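Local coordinates for TfuA domain-containing protein (PDB 6XP8), which takes part in peptide backbone thioamidation, probably as a partner of a YcaO enzyme, at residues A3-N9 and A22-V28; V57-L63 and R82-L86; L128-R132 and L153-I157. All coordinates share one frame; numbering follows the deposited sequence.

Contact 1 of 3, residues A3-N9 and A22-V28; sequences AVIFTGN and ANYQPPV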
loop_
_atom_site.group_PDB
_atom_site.type_symbol
_atom_site.label_atom_id
_atom_site.label_comp_id
_atom_site.label_asym_id
_atom_site.label_seq_id
_atom_site.Cartn_x
_atom_site.Cartn_y
_atom_site.Cartn_z
ATOM N N ALA A 3 10.720 -13.475 12.147
ATOM C CA ALA A 3 9.789 -12.476 11.614
ATOM C C ALA A 3 8.675 -13.093 10.779
ATOM O O ALA A 3 8.896 -14.059 10.044
ATOM C CB ALA A 3 10.529 -11.432 10.798
ATOM N N VAL A 4 7.485 -12.515 10.913
ATOM C CA VAL A 4 6.334 -12.828 10.064
ATOM C C VAL A 4 5.879 -11.546 9.347
ATOM O O VAL A 4 5.766 -10.487 9.970
ATOM C CB VAL A 4 5.202 -13.554 10.854
ATOM C CG1 VAL A 4 4.695 -12.726 12.032
ATOM C CG2 VAL A 4 4.057 -13.967 9.940
ATOM N N ILE A 5 5.668 -11.648 8.033
ATOM C CA ILE A 5 5.277 -10.498 7.197
ATOM C C ILE A 5 3.984 -10.786 6.447
ATOM O O ILE A 5 3.876 -11.789 5.741
ATOM C CB ILE A 5 6.375 -10.113 6.163
ATOM C CG1 ILE A 5 7.761 -9.975 6.810
ATOM C CG2 ILE A 5 5.985 -8.871 5.360
ATOM C CD1 ILE A 5 7.907 -8.818 7.770
ATOM N N PHE A 6 3.011 -9.892 6.597
ATOM C CA PHE A 6 1.739 -10.010 5.893
ATOM C C PHE A 6 1.773 -9.120 4.662
ATOM O O PHE A 6 1.736 -7.891 4.779
ATOM C CB PHE A 6 0.579 -9.648 6.823
ATOM C CG PHE A 6 0.495 -10.522 8.045
ATOM C CD1 PHE A 6 -0.234 -11.711 8.013
ATOM C CD2 PHE A 6 1.153 -10.167 9.224
ATOM C CE1 PHE A 6 -0.307 -12.530 9.137
ATOM C CE2 PHE A 6 1.093 -10.989 10.346
ATOM C CZ PHE A 6 0.353 -12.169 10.304
ATOM N N THR A 7 1.871 -9.749 3.488
ATOM C CA THR A 7 1.984 -9.035 2.206
ATOM C C THR A 7 1.488 -9.913 1.036
ATOM O O THR A 7 0.816 -10.925 1.267
ATOM C CB THR A 7 3.399 -8.399 1.996
ATOM O OG1 THR A 7 3.347 -7.417 0.953
ATOM C CG2 THR A 7 4.489 -9.431 1.694
ATOM N N GLY A 8 1.791 -9.515 -0.199
ATOM C CA GLY A 8 1.313 -10.220 -1.383
ATOM C C GLY A 8 0.772 -9.281 -2.437
ATOM O O GLY A 8 0.899 -9.561 -3.634
ATOM N N ASN A 9 0.169 -8.174 -1.989
ATOM C CA ASN A 9 -0.422 -7.163 -2.873
ATOM C C ASN A 9 0.603 -6.104 -3.294
ATOM O O ASN A 9 0.880 -5.946 -4.480
ATOM C CB ASN A 9 -1.635 -6.474 -2.216
ATOM C CG ASN A 9 -2.691 -7.450 -1.707
ATOM O OD1 ASN A 9 -2.826 -8.588 -2.186
ATOM N ND2 ASN A 9 -3.465 -6.993 -0.741
ATOM N N ALA A 22 11.914 -14.457 5.561
ATOM C CA ALA A 22 10.963 -14.368 6.659
ATOM C C ALA A 22 9.805 -15.315 6.371
ATOM O O ALA A 22 9.737 -15.919 5.294
ATOM C CB ALA A 22 10.456 -12.938 6.809
ATOM N N ASN A 23 8.909 -15.456 7.344
ATOM C CA ASN A 23 7.649 -16.146 7.116
ATOM C C ASN A 23 6.669 -15.182 6.446
ATOM O O ASN A 23 6.117 -14.293 7.099
ATOM C CB ASN A 23 7.080 -16.701 8.430
ATOM C CG ASN A 23 5.788 -17.482 8.235
ATOM O OD1 ASN A 23 5.180 -17.462 7.164
ATOM N ND2 ASN A 23 5.365 -18.181 9.276
ATOM N N TYR A 24 6.462 -15.373 5.143
ATOM C CA TYR A 24 5.496 -14.570 4.392
ATOM C C TYR A 24 4.108 -15.175 4.442
ATOM O O TYR A 24 3.911 -16.359 4.151
ATOM C CB TYR A 24 5.965 -14.306 2.952
ATOM C CG TYR A 24 7.162 -13.390 2.951
ATOM C CD1 TYR A 24 7.006 -12.004 3.108
ATOM C CD2 TYR A 24 8.458 -13.900 2.864
ATOM C CE1 TYR A 24 8.108 -11.159 3.154
ATOM C CE2 TYR A 24 9.560 -13.058 2.902
ATOM C CZ TYR A 24 9.382 -11.689 3.043
ATOM O OH TYR A 24 10.466 -10.840 3.086
ATOM N N GLN A 25 3.160 -14.339 4.845
ATOM C CA GLN A 25 1.765 -14.723 4.992
ATOM C C GLN A 25 0.915 -13.863 4.058
ATOM O O GLN A 25 1.352 -12.780 3.664
ATOM C CB GLN A 25 1.314 -14.543 6.451
ATOM C CG GLN A 25 1.938 -15.525 7.441
ATOM C CD GLN A 25 1.568 -16.979 7.178
ATOM O OE1 GLN A 25 2.445 -17.838 7.052
ATOM N NE2 GLN A 25 0.276 -17.261 7.089
ATOM N N PRO A 26 -0.307 -14.329 3.706
ATOM C CA PRO A 26 -1.220 -13.507 2.901
ATOM C C PRO A 26 -1.609 -12.196 3.616
ATOM O O PRO A 26 -1.324 -12.054 4.822
ATOM C CB PRO A 26 -2.453 -14.410 2.744
ATOM C CG PRO A 26 -1.929 -15.790 2.913
ATOM C CD PRO A 26 -0.875 -15.668 3.964
ATOM N N PRO A 27 -2.239 -11.235 2.894
ATOM C CA PRO A 27 -2.718 -10.007 3.550
ATOM C C PRO A 27 -3.445 -10.309 4.865
ATOM O O PRO A 27 -4.256 -11.241 4.921
ATOM C CB PRO A 27 -3.680 -9.417 2.520
ATOM C CG PRO A 27 -3.095 -9.838 1.217
ATOM C CD PRO A 27 -2.487 -11.194 1.436
ATOM N N VAL A 28 -3.126 -9.544 5.908
ATOM C CA VAL A 28 -3.583 -9.843 7.272
ATOM C C VAL A 28 -5.102 -9.681 7.430
ATOM O O VAL A 28 -5.704 -8.778 6.838
ATOM C CB VAL A 28 -2.775 -9.053 8.341
ATOM C CG1 VAL A 28 -3.067 -7.552 8.300
ATOM C CG2 VAL A 28 -2.965 -9.636 9.744
#

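Contact 2 of 3, residues V57-L63 and R82-L86; sequences VGHREIL and RASEL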
loop_
_atom_site.group_PDB
_atom_site.type_symbol
_atom_site.label_atom_id
_atom_site.label_comp_id
_atom_site.label_asym_id
_atom_site.label_seq_id
_atom_site.Cartn_x
_atom_site.Cartn_y
_atom_site.Cartn_z
ATOM N N VAL A 57 -7.726 -6.243 10.446
ATOM C CA VAL A 57 -6.894 -6.359 11.653
ATOM C C VAL A 57 -7.261 -5.241 12.642
ATOM O O VAL A 57 -7.356 -4.080 12.256
ATOM C CB VAL A 57 -5.370 -6.396 11.315
ATOM C CG1 VAL A 57 -4.880 -5.111 10.648
ATOM C CG2 VAL A 57 -4.540 -6.731 12.551
ATOM N N GLY A 58 -7.498 -5.609 13.900
ATOM C CA GLY A 58 -7.990 -4.653 14.896
ATOM C C GLY A 58 -6.880 -4.035 15.723
ATOM O O GLY A 58 -5.804 -4.629 15.862
ATOM N N HIS A 59 -7.146 -2.839 16.260
ATOM C CA HIS A 59 -6.213 -2.164 17.177
ATOM C C HIS A 59 -5.863 -3.045 18.374
ATOM O O HIS A 59 -4.697 -3.121 18.764
ATOM C CB HIS A 59 -6.764 -0.817 17.675
ATOM C CG HIS A 59 -6.895 0.231 16.611
ATOM N ND1 HIS A 59 -7.444 1.470 16.863
ATOM C CD2 HIS A 59 -6.560 0.229 15.296
ATOM C CE1 HIS A 59 -7.438 2.187 15.753
ATOM N NE2 HIS A 59 -6.910 1.456 14.787
ATOM N N ARG A 60 -6.878 -3.702 18.944
ATOM C CA ARG A 60 -6.712 -4.629 20.074
ATOM C C ARG A 60 -5.647 -5.708 19.810
ATOM O O ARG A 60 -4.822 -6.003 20.683
ATOM C CB ARG A 60 -8.085 -5.226 20.467
ATOM C CG ARG A 60 -8.091 -6.590 21.156
ATOM C CD ARG A 60 -7.839 -6.516 22.658
ATOM N NE ARG A 60 -7.346 -7.797 23.177
ATOM C CZ ARG A 60 -6.629 -7.960 24.290
ATOM N NH1 ARG A 60 -6.289 -6.924 25.053
ATOM N NH2 ARG A 60 -6.245 -9.179 24.642
ATOM N N GLU A 61 -5.661 -6.264 18.598
ATOM C CA GLU A 61 -4.715 -7.302 18.179
ATOM C C GLU A 61 -3.277 -6.798 18.116
ATOM O O GLU A 61 -2.355 -7.489 18.558
ATOM C CB GLU A 61 -5.088 -7.830 16.802
ATOM C CG GLU A 61 -6.484 -8.405 16.687
ATOM C CD GLU A 61 -6.744 -8.891 15.287
ATOM O OE1 GLU A 61 -5.923 -9.682 14.783
ATOM O OE2 GLU A 61 -7.757 -8.478 14.698
ATOM N N ILE A 62 -3.104 -5.605 17.545
ATOM C CA ILE A 62 -1.786 -4.981 17.412
ATOM C C ILE A 62 -1.257 -4.631 18.808
ATOM O O ILE A 62 -0.112 -4.958 19.133
ATOM C CB ILE A 62 -1.811 -3.769 16.440
ATOM C CG1 ILE A 62 -2.020 -4.271 14.999
ATOM C CG2 ILE A 62 -0.526 -2.943 16.537
ATOM C CD1 ILE A 62 -2.655 -3.268 14.055
ATOM N N LEU A 63 -2.109 -4.013 19.629
ATOM C CA LEU A 63 -1.753 -3.674 21.013
ATOM C C LEU A 63 -1.370 -4.886 21.862
ATOM O O LEU A 63 -0.443 -4.792 22.674
ATOM C CB LEU A 63 -2.864 -2.861 21.690
ATOM C CG LEU A 63 -3.115 -1.442 21.161
ATOM C CD1 LEU A 63 -4.394 -0.865 21.755
ATOM C CD2 LEU A 63 -1.936 -0.513 21.415
ATOM N N ARG A 82 -2.729 1.627 9.865
ATOM C CA ARG A 82 -2.652 1.241 11.279
ATOM C C ARG A 82 -1.498 1.909 12.030
ATOM O O ARG A 82 -1.668 2.318 13.186
ATOM C CB ARG A 82 -2.598 -0.283 11.441
ATOM C CG ARG A 82 -3.900 -0.998 11.115
ATOM C CD ARG A 82 -4.967 -0.829 12.187
ATOM N NE ARG A 82 -6.178 -1.536 11.779
ATOM C CZ ARG A 82 -7.216 -0.988 11.154
ATOM N NH1 ARG A 82 -7.247 0.314 10.875
ATOM N NH2 ARG A 82 -8.243 -1.754 10.809
ATOM N N ALA A 83 -0.342 2.048 11.379
ATOM C CA ALA A 83 0.791 2.720 12.020
ATOM C C ALA A 83 0.474 4.190 12.314
ATOM O O ALA A 83 0.866 4.708 13.360
ATOM C CB ALA A 83 2.062 2.579 11.205
ATOM N N SER A 84 -0.278 4.838 11.420
ATOM C CA SER A 84 -0.708 6.222 11.643
ATOM C C SER A 84 -1.664 6.352 12.836
ATOM O O SER A 84 -1.728 7.408 13.476
ATOM C CB SER A 84 -1.335 6.819 10.380
ATOM O OG SER A 84 -2.668 6.379 10.187
ATOM N N GLU A 85 -2.391 5.273 13.121
ATOM C CA GLU A 85 -3.340 5.226 14.237
ATOM C C GLU A 85 -2.704 4.783 15.548
ATOM O O GLU A 85 -3.211 5.120 16.625
ATOM C CB GLU A 85 -4.523 4.306 13.906
ATOM C CG GLU A 85 -5.343 4.747 12.700
ATOM C CD GLU A 85 -6.167 3.632 12.071
ATOM O OE1 GLU A 85 -5.962 2.444 12.399
ATOM O OE2 GLU A 85 -7.030 3.950 11.226
ATOM N N LEU A 86 -1.606 4.026 15.464
ATOM C CA LEU A 86 -1.040 3.361 16.643
ATOM C C LEU A 86 0.442 3.647 16.924
ATOM O O LEU A 86 1.040 2.988 17.787
ATOM C CB LEU A 86 -1.299 1.842 16.575
ATOM C CG LEU A 86 -2.756 1.358 16.543
ATOM C CD1 LEU A 86 -2.845 -0.060 16.003
ATOM C CD2 LEU A 86 -3.423 1.456 17.911
#

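Contact 3 of 3, residues L128-R132 and L153-I157; sequences LVNIR and LDLAI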
loop_
_atom_site.group_PDB
_atom_site.type_symbol
_atom_site.label_atom_id
_atom_site.label_comp_id
_atom_site.label_asym_id
_atom_site.label_seq_id
_atom_site.Cartn_x
_atom_site.Cartn_y
_atom_site.Cartn_z
ATOM N N LEU A 128 -4.932 4.399 -5.335
ATOM C CA LEU A 128 -4.986 5.844 -5.503
ATOM C C LEU A 128 -3.657 6.547 -5.207
ATOM O O LEU A 128 -3.300 7.477 -5.925
ATOM C CB LEU A 128 -6.126 6.447 -4.671
ATOM C CG LEU A 128 -6.501 7.926 -4.841
ATOM C CD1 LEU A 128 -6.776 8.298 -6.296
ATOM C CD2 LEU A 128 -7.720 8.216 -3.982
ATOM N N VAL A 129 -2.929 6.100 -4.173
ATOM C CA VAL A 129 -1.593 6.661 -3.876
ATOM C C VAL A 129 -0.602 6.570 -5.045
ATOM O O VAL A 129 0.126 7.531 -5.296
ATOM C CB VAL A 129 -0.949 6.131 -2.561
ATOM C CG1 VAL A 129 -1.698 6.669 -1.346
ATOM C CG2 VAL A 129 -0.857 4.613 -2.540
ATOM N N ASN A 130 -0.598 5.428 -5.746
ATOM C CA ASN A 130 0.208 5.234 -6.966
ATOM C C ASN A 130 -0.257 6.169 -8.090
ATOM O O ASN A 130 0.575 6.715 -8.815
ATOM C CB ASN A 130 0.161 3.775 -7.456
ATOM C CG ASN A 130 1.075 2.832 -6.671
ATOM O OD1 ASN A 130 1.543 3.140 -5.573
ATOM N ND2 ASN A 130 1.289 1.644 -7.226
ATOM N N ILE A 131 -1.576 6.348 -8.223
ATOM C CA ILE A 131 -2.157 7.258 -9.230
ATOM C C ILE A 131 -1.715 8.701 -8.951
ATOM O O ILE A 131 -1.276 9.406 -9.867
ATOM C CB ILE A 131 -3.706 7.126 -9.327
ATOM C CG1 ILE A 131 -4.093 5.742 -9.869
ATOM C CG2 ILE A 131 -4.315 8.224 -10.201
ATOM C CD1 ILE A 131 -5.526 5.320 -9.581
ATOM N N ARG A 132 -1.797 9.109 -7.681
ATOM C CA ARG A 132 -1.352 10.438 -7.233
ATOM C C ARG A 132 0.096 10.719 -7.651
ATOM O O ARG A 132 0.382 11.736 -8.289
ATOM C CB ARG A 132 -1.491 10.578 -5.708
ATOM C CG ARG A 132 -2.923 10.672 -5.194
ATOM C CD ARG A 132 -2.942 10.960 -3.697
ATOM N NE ARG A 132 -4.298 11.030 -3.140
ATOM C CZ ARG A 132 -5.108 12.089 -3.204
ATOM N NH1 ARG A 132 -4.737 13.208 -3.829
ATOM N NH2 ARG A 132 -6.313 12.024 -2.642
ATOM N N LEU A 153 -7.114 13.310 -11.662
ATOM C CA LEU A 153 -7.019 12.944 -10.252
ATOM C C LEU A 153 -8.399 12.917 -9.584
ATOM O O LEU A 153 -8.730 11.956 -8.885
ATOM C CB LEU A 153 -6.029 13.849 -9.510
ATOM C CG LEU A 153 -5.894 13.703 -7.986
ATOM C CD1 LEU A 153 -5.503 12.291 -7.552
ATOM C CD2 LEU A 153 -4.889 14.720 -7.478
ATOM N N ASP A 154 -9.199 13.957 -9.820
ATOM C CA ASP A 154 -10.590 13.977 -9.356
ATOM C C ASP A 154 -11.392 12.777 -9.873
ATOM O O ASP A 154 -12.172 12.177 -9.123
ATOM C CB ASP A 154 -11.278 15.287 -9.761
ATOM C CG ASP A 154 -12.743 15.323 -9.362
ATOM O OD1 ASP A 154 -13.032 15.489 -8.153
ATOM O OD2 ASP A 154 -13.605 15.176 -10.255
ATOM N N LEU A 155 -11.199 12.435 -11.151
ATOM C CA LEU A 155 -11.843 11.257 -11.742
ATOM C C LEU A 155 -11.451 9.982 -10.990
ATOM O O LEU A 155 -12.320 9.176 -10.646
ATOM C CB LEU A 155 -11.539 11.135 -13.248
ATOM C CG LEU A 155 -12.114 9.933 -14.027
ATOM C CD1 LEU A 155 -13.631 9.809 -13.910
ATOM C CD2 LEU A 155 -11.695 9.962 -15.493
ATOM N N ALA A 156 -10.152 9.826 -10.726
ATOM C CA ALA A 156 -9.633 8.646 -10.018
ATOM C C ALA A 156 -10.232 8.521 -8.612
ATOM O O ALA A 156 -10.673 7.438 -8.221
ATOM C CB ALA A 156 -8.116 8.678 -9.960
ATOM N N ILE A 157 -10.273 9.639 -7.882
ATOM C CA ILE A 157 -10.898 9.705 -6.549
ATOM C C ILE A 157 -12.361 9.240 -6.623
ATOM O O ILE A 157 -12.834 8.511 -5.745
ATOM C CB ILE A 157 -10.770 11.128 -5.921
ATOM C CG1 ILE A 157 -9.289 11.468 -5.660
ATOM C CG2 ILE A 157 -11.590 11.258 -4.635
ATOM C CD1 ILE A 157 -9.002 12.943 -5.430
#

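Contact 1 of 3, residues A3-N9 and A22-V28
The Phe6 side chain leaves its strand with CG beside the backbone N (chi1 -60°), and Val28 has CG1 between its backbone N and carbonyl carbon (chi1 69°), which leaves CG2 anti to the N and over the middle of the Phe6 ring. Phe6 belongs to the parallel pairing of strands 3-6 and 23-25, and Val28 follows it; the strands are the first and last pieces of a beta-alpha-beta unit whose crossover helix is 13-19. Four backbone bonds join the two segments. Ile5 uses both its groups: its N gives to Asn23 O at 2.8 Å and its O takes Gln25 N at 2.8 Å. Asn23 N to Ala3 O and Thr7 N to Gln25 O extend the pairing at its two ends. On the face of Ile5, that side chain runs alongside Tyr24, and Ile5 CB lies 3.6 Å from Tyr24 CE1. Thr7 CG2 meets the same ring at CD1. The Tyr24 hydroxyl is bonded to Leu20 O. Helix 198-215 packs on this face, with Leu207 against Tyr24 and Val210 against Ile5. On the other face, Val4 CG2 touches Gln25 CG at 3.6 Å, and helix 33-38 lies against both residues. Gln25 CB packs on Phe6 CD1. After Gln25 the chain passes through two prolines. Val28 CG2 sits 3.8 Å from the Phe6 ring centroid, while Pro26 O reaches the ring edge at CD1, 3.4 Å away.

Contact 2 of 3, residues V57-L63 and R82-L86
Helix 59-63 and helix 82-86 meet at 73°, their axes 11.3 Å apart at the closest, so long side chains bridge the gap. Both belong to helices beside the parallel sheet of an alpha/beta fold; strand 71-74 lies between them in sequence. Gly58 is the N-cap of the first helix, and its backbone N gives a hydrogen bond to Glu61 OE2. Arg82 bends at chi2 (-74°), then runs past Ile62 CD1 and ends at Val57 O. It grips Val57 O side-on with two nitrogens, NE at 2.8 Å and NH2 at 2.9 Å, with the oxygen close to the guanidinium plane. NH1 forms a salt bridge with Glu85 OE1 at 2.9 Å, on the syn lone pair. A methionine in place of Arg82 would probably leave Val57 O without both donors and Glu85 without its charged mate. The His59 ring stands nearly upright to the guanidinium. Arg82 CD touches its edge at CD2, and Leu86 CD2 lies over one face, off centre. Leu86 CD1 packs on Ile62 CG2 at 3.7 Å. Glu85 OE1 thus serves two donors, and the second, His59 NE2, comes from above the carboxylate plane at 2.8 Å.

Contact 3 of 3, residues L128-R132 and L153-I157
Ala156 CB meets two side chains of the facing helix, 3.8 Å from Ile131 CG2 and 3.9 Å from Leu128 CD1. This is the tight, buried part of an antiparallel helix pair. Helices 128-140 and 146-157 form a helical hairpin, and the two short segments run at 178° with axes 10.5 Å apart. The small alanine lets the larger side chains come close to the backbone of its helix. Leu128 carries CG anti to the backbone N (chi1 -171°), and both its methyls take part. CD1 meets Ala156 and, more loosely, Leu153 CD1 at 4.4 Å. CD2 lies 4.0 Å from Ile157 CG1. Helix 166-175 also touches this part, with Tyr166 on Ile131 and Leu169 on Ala156.

The other side is nearer to solvent, though its contacts are hardly longer. Here Arg132 is partly exposed and Ile157 is exposed. The Arg132 chain is extended from CG to NE and crosses Leu153 at an oblique angle. Its CG is 3.9 Å from Leu153 CD1, and the same methyl lies over one face of the guanidinium. NH2 reaches Ile157 CD1 at 4.0 Å. The charge is met outside the pair: NE forms a salt bridge with Glu111. That bond anchors the polar end of the arginine, while its carbons and one flat face lie against aliphatic groups.

No hydrogen bond crosses between the two segments. Their direct hold on each other is therefore one of fit and apolar burial. The arginine can keep its salt bridge to Glu111 while Leu153 covers one face of its guanidinium and Ile157 CD1 touches NH2.

How the contacts relate
The three contacts follow one another along the chain. Contacts 1 and 2 are neighbours, with centres about 16 Å apart. They touch where Val28 CG1 lies 3.8 Å from Val57 CG1, and Leu33 of helix 33-38 packs on Phe6, Val57 and Ile62. This ties the edge of the parallel sheet to the helix pair beside it. Contact 3 stands apart, with its centre about 26 Å from each of the other two. Its nearest atoms are about 8 Å from contact 1 and about 12 Å from contact 2. Helix 198-215 links the two regions: it packs on Ile5 and Tyr24 of contact 1 and on Val129 and Asn130 in segment 128-132.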